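Local atomic coordinates of 3-hydroxyisobutyryl-CoA hydrolase (Mycobacterium thermoresistibile, PDB entry 4HDT), a protein that probably hydrolyses 3-hydroxyisobutyryl-CoA to 3-hydroxyisobutyrate and free coenzyme A, as a member of the crotonase-like enoyl-CoA hydratase/isomerase family. Residues L58-G63 against V109-G114; G162-H167 against E225-I230. All coordinates share one frame; numbering follows the deposited sequence.

Contact 1: L58-G63 against V109-G114; sequences LLTGAG and VSIMDG
Two neighbouring parallel strands, 56-61 and 108-112, are joined here by backbone hydrogen bonds to both sides of one residue. Leu59 N donates a hydrogen bond to Val109 O at 2.8 Å, almost dead straight, and Leu59 O accepts one from Ile111 N at 3.0 Å. Both donors lie nearly along the C=O axis of their acceptor. Leu58 CA adds a C-H...O contact to Val109 O at 3.4 Å, so this carbonyl is approached by two successive residues. Farther along, the strands draw apart and a water takes over: it accepts from Gly61 N and donates to Ile111 O. Next, the chain folds through an inverse gamma turn centred on Met112.

The apolar contacts lie on the face carrying Leu58 and Val109, with Ile111 turned toward the other strand. With CG anti to the backbone N (chi1 167°), Leu58 sends CD1 obliquely across to Val109 CG1 at 3.6 Å, and the same methyl reaches Ile111 CG1 at 3.9 Å. Thr60 lies alongside Ile111, its CG2 3.5 Å from Ile111 CG1. Helix 195-205 covers this face through Thr199, Ile195 and Phe198. Leu59 and Ser110 point to the reverse face, where Ser110 OG is hydrogen-bonded to Gly124 O.

Just after Met112, Asp113 OD1 is hydrogen-bonded to His192 ND1 and Thr133 OG1; His192 is a zinc ligand. The pairing is that of adjacent central strands in the mixed sheet of the crotonase fold, with a helix-rich connection between them.

Contact 2: G162-H167 against E225-I230; sequences GKLGLH and EQRSWI
Gln226 does not touch 162-167 but sets Trp229: its OE1, through an in-plane lone pair, accepts the indole N-H of Trp229 (NE1 to OE1 2.8 Å), which fixes the tilt of that ring. Arg227 runs out extended from CG to NE and lays one face of its guanidinium over Gly162, whose N is 3.5 Å from Arg227 NH2; the charge itself is met by a salt bridge from NE to Asp231. Gly162 has a positive phi (60°), and the guanidinium lies close against its backbone, with Arg227 NE 3.7 Å from Gly162 CA. Trp229, with CG in the crowded position between N and carbonyl carbon, turns the edge of its six-membered ring to the face of His167 in an offset edge-to-face pair, centroids 5.7 Å apart and planes at 88°. Ile230 makes the largest single contribution to the packing. Its CD1 sits 4.0 Å from the centroid of the His167 ring, whose ND1 is hydrogen-bonded to Tyr234 OH, a CH-pi contact over one face, and also meets Leu164 CD2 at 3.5 Å, while CG2 rests on Lys163 O. The N-terminal turns of helices 164-171 and 227-233 thus pack together, with helix 252-261 against His167 and Trp229, and helix 177-183 behind Leu164.

In the fold
Contact 1 closes before contact 2 opens along the chain, and the two do not touch: their centres lie 27 Å apart and their nearest atoms about 15 Å apart. Contact 1 belongs to the central sheet, contact 2 to a pair of helices, and both belong to the enoyl-CoA hydratase/isomerase region of the chain. Of the two, contact 1 is the one that comes near a zinc site. The Ile111 side chain is about 7 Å from that of His192, which shares a zinc ion with Glu64, and about 10 Å from a bound zinc. The 162-167/225-230 pair is helix packing away from the zinc sites.

Contact 1: L58-G63 against V109-G114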
loop_
_atom_site.group_PDB
_atom_site.type_symbol
_atom_site.label_atom_id
_atom_site.label_comp_id
_atom_site.label_asym_id
_atom_site.label_seq_id
_atom_site.Cartn_x
_atom_site.Cartn_y
_atom_site.Cartn_z
ATOM N N LEU A 58 -13.745 -1.337 12.709
ATOM C CA LEU A 58 -12.372 -1.262 13.219
ATOM C C LEU A 58 -11.590 -2.436 12.669
ATOM O O LEU A 58 -11.975 -3.596 12.867
ATOM C CB LEU A 58 -12.397 -1.319 14.736
ATOM C CG LEU A 58 -11.100 -1.548 15.491
ATOM C CD1 LEU A 58 -10.317 -0.274 15.449
ATOM C CD2 LEU A 58 -11.350 -1.971 16.934
ATOM N N LEU A 59 -10.508 -2.118 11.974
ATOM C CA LEU A 59 -9.633 -3.117 11.359
ATOM C C LEU A 59 -8.376 -3.210 12.197
ATOM O O LEU A 59 -7.689 -2.196 12.422
ATOM C CB LEU A 59 -9.264 -2.718 9.931
ATOM C CG LEU A 59 -8.230 -3.630 9.240
ATOM C CD1 LEU A 59 -8.789 -5.037 8.967
ATOM C CD2 LEU A 59 -7.621 -3.015 7.989
ATOM N N THR A 60 -8.071 -4.428 12.649
ATOM C CA THR A 60 -6.810 -4.708 13.337
ATOM C C THR A 60 -6.228 -6.025 12.796
ATOM O O THR A 60 -6.844 -6.706 11.994
ATOM C CB THR A 60 -6.965 -4.834 14.865
ATOM O OG1 THR A 60 -7.745 -5.996 15.192
ATOM C CG2 THR A 60 -7.617 -3.687 15.462
ATOM N N GLY A 61 -5.009 -6.327 13.196
ATOM C CA GLY A 61 -4.341 -7.596 12.875
ATOM C C GLY A 61 -3.938 -8.370 14.108
ATOM O O GLY A 61 -3.594 -7.787 15.148
ATOM N N ALA A 62 -3.976 -9.707 14.013
ATOM C CA ALA A 62 -3.637 -10.538 15.146
ATOM C C ALA A 62 -2.124 -10.518 15.327
ATOM O O ALA A 62 -1.401 -10.208 14.398
ATOM C CB ALA A 62 -4.128 -11.938 14.913
ATOM N N GLY A 63 -1.676 -10.883 16.526
ATOM C CA GLY A 63 -0.250 -10.931 16.818
ATOM C C GLY A 63 0.307 -9.553 17.154
ATOM O O GLY A 63 -0.415 -8.619 17.529
ATOM N N VAL A 109 -11.913 2.713 11.154
ATOM C CA VAL A 109 -10.726 2.932 11.957
ATOM C C VAL A 109 -9.722 1.836 11.626
ATOM O O VAL A 109 -10.041 0.650 11.689
ATOM C CB VAL A 109 -11.071 2.859 13.467
ATOM C CG1 VAL A 109 -9.843 3.064 14.315
ATOM C CG2 VAL A 109 -12.205 3.824 13.835
ATOM N N SER A 110 -8.522 2.207 11.212
ATOM C CA SER A 110 -7.524 1.167 10.898
ATOM C C SER A 110 -6.360 1.310 11.839
ATOM O O SER A 110 -5.910 2.433 12.143
ATOM C CB SER A 110 -7.058 1.239 9.490
ATOM O OG SER A 110 -6.533 2.521 9.209
ATOM N N ILE A 111 -5.931 0.176 12.385
ATOM C CA ILE A 111 -4.793 0.141 13.312
ATOM C C ILE A 111 -3.553 -0.348 12.585
ATOM O O ILE A 111 -3.233 -1.535 12.555
ATOM C CB ILE A 111 -5.058 -0.726 14.568
ATOM C CG1 ILE A 111 -6.406 -0.390 15.222
ATOM C CG2 ILE A 111 -3.885 -0.622 15.548
ATOM C CD1 ILE A 111 -6.521 1.015 15.711
ATOM N N MET A 112 -2.861 0.616 11.978
ATOM C CA MET A 112 -1.701 0.332 11.132
ATOM C C MET A 112 -0.447 0.354 12.020
ATOM O O MET A 112 0.468 1.161 11.875
ATOM C CB MET A 112 -1.671 1.371 9.990
ATOM C CG MET A 112 -2.773 1.131 8.951
ATOM S SD MET A 112 -2.635 2.165 7.486
ATOM C CE MET A 112 -3.149 3.696 8.224
ATOM N N ASP A 113 -0.417 -0.629 12.897
ATOM C CA ASP A 113 0.650 -0.874 13.859
ATOM C C ASP A 113 1.683 -1.792 13.233
ATOM O O ASP A 113 1.394 -2.591 12.350
ATOM C CB ASP A 113 -0.003 -1.543 15.053
ATOM C CG ASP A 113 0.968 -1.933 16.117
ATOM O OD1 ASP A 113 1.809 -1.158 16.531
ATOM O OD2 ASP A 113 0.843 -3.084 16.569
ATOM N N GLY A 114 2.931 -1.629 13.622
ATOM C CA GLY A 114 3.977 -2.524 13.151
ATOM C C GLY A 114 4.157 -2.559 11.640
ATOM O O GLY A 114 4.005 -1.548 10.943
HETATM O O HOH W 1 -3.424 -3.858 14.202
#

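Contact 2: G162-H167 against E225-I230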
loop_
_atom_site.group_PDB
_atom_site.type_symbol
_atom_site.label_atom_id
_atom_site.label_comp_id
_atom_site.label_asym_id
_atom_site.label_seq_id
_atom_site.Cartn_x
_atom_site.Cartn_y
_atom_site.Cartn_z
ATOM N N GLY A 162 5.425 17.339 -1.822
ATOM C CA GLY A 162 6.669 17.390 -2.579
ATOM C C GLY A 162 6.825 16.174 -3.463
ATOM O O GLY A 162 5.873 15.738 -4.103
ATOM N N LYS A 163 8.034 15.607 -3.465
ATOM C CA LYS A 163 8.324 14.352 -4.157
ATOM C C LYS A 163 8.493 13.203 -3.170
ATOM O O LYS A 163 9.064 12.184 -3.528
ATOM C CB LYS A 163 9.587 14.490 -5.012
ATOM C CG LYS A 163 9.528 15.614 -6.033
ATOM C CD LYS A 163 8.374 15.435 -6.994
ATOM C CE LYS A 163 8.281 16.575 -7.987
ATOM N NZ LYS A 163 6.981 16.501 -8.685
ATOM N N LEU A 164 8.032 13.368 -1.933
ATOM C CA LEU A 164 8.148 12.289 -0.956
ATOM C C LEU A 164 7.530 10.973 -1.445
ATOM O O LEU A 164 8.054 9.883 -1.166
ATOM C CB LEU A 164 7.518 12.692 0.372
ATOM C CG LEU A 164 8.183 13.812 1.212
ATOM C CD1 LEU A 164 7.473 13.951 2.536
ATOM C CD2 LEU A 164 9.656 13.660 1.413
ATOM N N GLY A 165 6.421 11.085 -2.165
ATOM C CA GLY A 165 5.776 9.887 -2.730
ATOM C C GLY A 165 6.645 9.143 -3.732
ATOM O O GLY A 165 6.696 7.877 -3.746
ATOM N N LEU A 166 7.342 9.870 -4.609
ATOM C CA LEU A 166 8.253 9.202 -5.562
ATOM C C LEU A 166 9.390 8.522 -4.849
ATOM O O LEU A 166 9.826 7.421 -5.213
ATOM C CB LEU A 166 8.851 10.195 -6.589
ATOM C CG LEU A 166 7.890 10.768 -7.545
ATOM C CD1 LEU A 166 8.630 11.696 -8.521
ATOM C CD2 LEU A 166 7.198 9.688 -8.317
ATOM N N HIS A 167 9.938 9.195 -3.840
ATOM C CA HIS A 167 10.976 8.579 -3.040
ATOM C C HIS A 167 10.505 7.241 -2.444
ATOM O O HIS A 167 11.206 6.240 -2.556
ATOM C CB HIS A 167 11.460 9.575 -1.982
ATOM C CG HIS A 167 12.382 8.990 -0.973
ATOM N ND1 HIS A 167 13.717 8.746 -1.230
ATOM C CD2 HIS A 167 12.159 8.558 0.291
ATOM C CE1 HIS A 167 14.281 8.228 -0.164
ATOM N NE2 HIS A 167 13.356 8.078 0.767
ATOM N N GLU A 225 12.252 15.791 7.293
ATOM C CA GLU A 225 13.564 16.445 7.324
ATOM C C GLU A 225 14.396 16.220 6.058
ATOM O O GLU A 225 15.326 17.003 5.810
ATOM C CB GLU A 225 14.343 15.962 8.539
ATOM C CG GLU A 225 13.665 16.358 9.838
ATOM C CD GLU A 225 14.541 16.141 11.061
ATOM O OE1 GLU A 225 15.719 15.768 10.898
ATOM O OE2 GLU A 225 14.042 16.352 12.193
ATOM N N GLN A 226 14.125 15.153 5.304
ATOM C CA GLN A 226 14.842 14.858 4.053
ATOM C C GLN A 226 14.219 15.541 2.849
ATOM O O GLN A 226 14.688 15.323 1.741
ATOM C CB GLN A 226 14.877 13.360 3.754
ATOM C CG GLN A 226 15.340 12.472 4.884
ATOM C CD GLN A 226 16.496 13.031 5.644
ATOM O OE1 GLN A 226 17.552 13.336 5.068
ATOM N NE2 GLN A 226 16.334 13.161 6.964
ATOM N N ARG A 227 13.129 16.290 3.034
ATOM C CA ARG A 227 12.400 16.804 1.868
ATOM C C ARG A 227 13.224 17.677 0.907
ATOM O O ARG A 227 12.971 17.697 -0.292
ATOM C CB ARG A 227 11.151 17.593 2.269
ATOM C CG ARG A 227 10.309 17.905 1.030
ATOM C CD ARG A 227 8.951 18.384 1.380
ATOM N NE ARG A 227 8.333 19.115 0.283
ATOM C CZ ARG A 227 7.182 19.747 0.410
ATOM N NH1 ARG A 227 6.558 19.732 1.588
ATOM N NH2 ARG A 227 6.682 20.408 -0.616
ATOM N N SER A 228 14.188 18.415 1.444
ATOM C CA SER A 228 14.969 19.319 0.630
ATOM C C SER A 228 15.652 18.566 -0.513
ATOM O O SER A 228 15.511 18.942 -1.682
ATOM C CB SER A 228 16.031 20.024 1.483
ATOM O OG SER A 228 16.804 19.077 2.234
ATOM N N TRP A 229 16.379 17.495 -0.183
ATOM C CA TRP A 229 17.150 16.760 -1.211
ATOM C C TRP A 229 16.264 15.805 -2.019
ATOM O O TRP A 229 16.537 15.528 -3.191
ATOM C CB TRP A 229 18.387 16.023 -0.651
ATOM C CG TRP A 229 18.147 14.932 0.366
ATOM C CD1 TRP A 229 18.276 15.046 1.710
ATOM C CD2 TRP A 229 17.751 13.578 0.119
ATOM N NE1 TRP A 229 17.984 13.885 2.325
ATOM C CE2 TRP A 229 17.673 12.944 1.376
ATOM C CE3 TRP A 229 17.502 12.820 -1.027
ATOM C CZ2 TRP A 229 17.324 11.609 1.510
ATOM C CZ3 TRP A 229 17.157 11.511 -0.887
ATOM C CH2 TRP A 229 17.071 10.911 0.369
ATOM N N ILE A 230 15.197 15.316 -1.403
ATOM C CA ILE A 230 14.193 14.555 -2.150
ATOM C C ILE A 230 13.588 15.419 -3.257
ATOM O O ILE A 230 13.595 15.035 -4.409
ATOM C CB ILE A 230 13.126 13.964 -1.199
ATOM C CG1 ILE A 230 13.742 12.852 -0.357
ATOM C CG2 ILE A 230 11.964 13.387 -2.005
ATOM C CD1 ILE A 230 12.913 12.401 0.844
#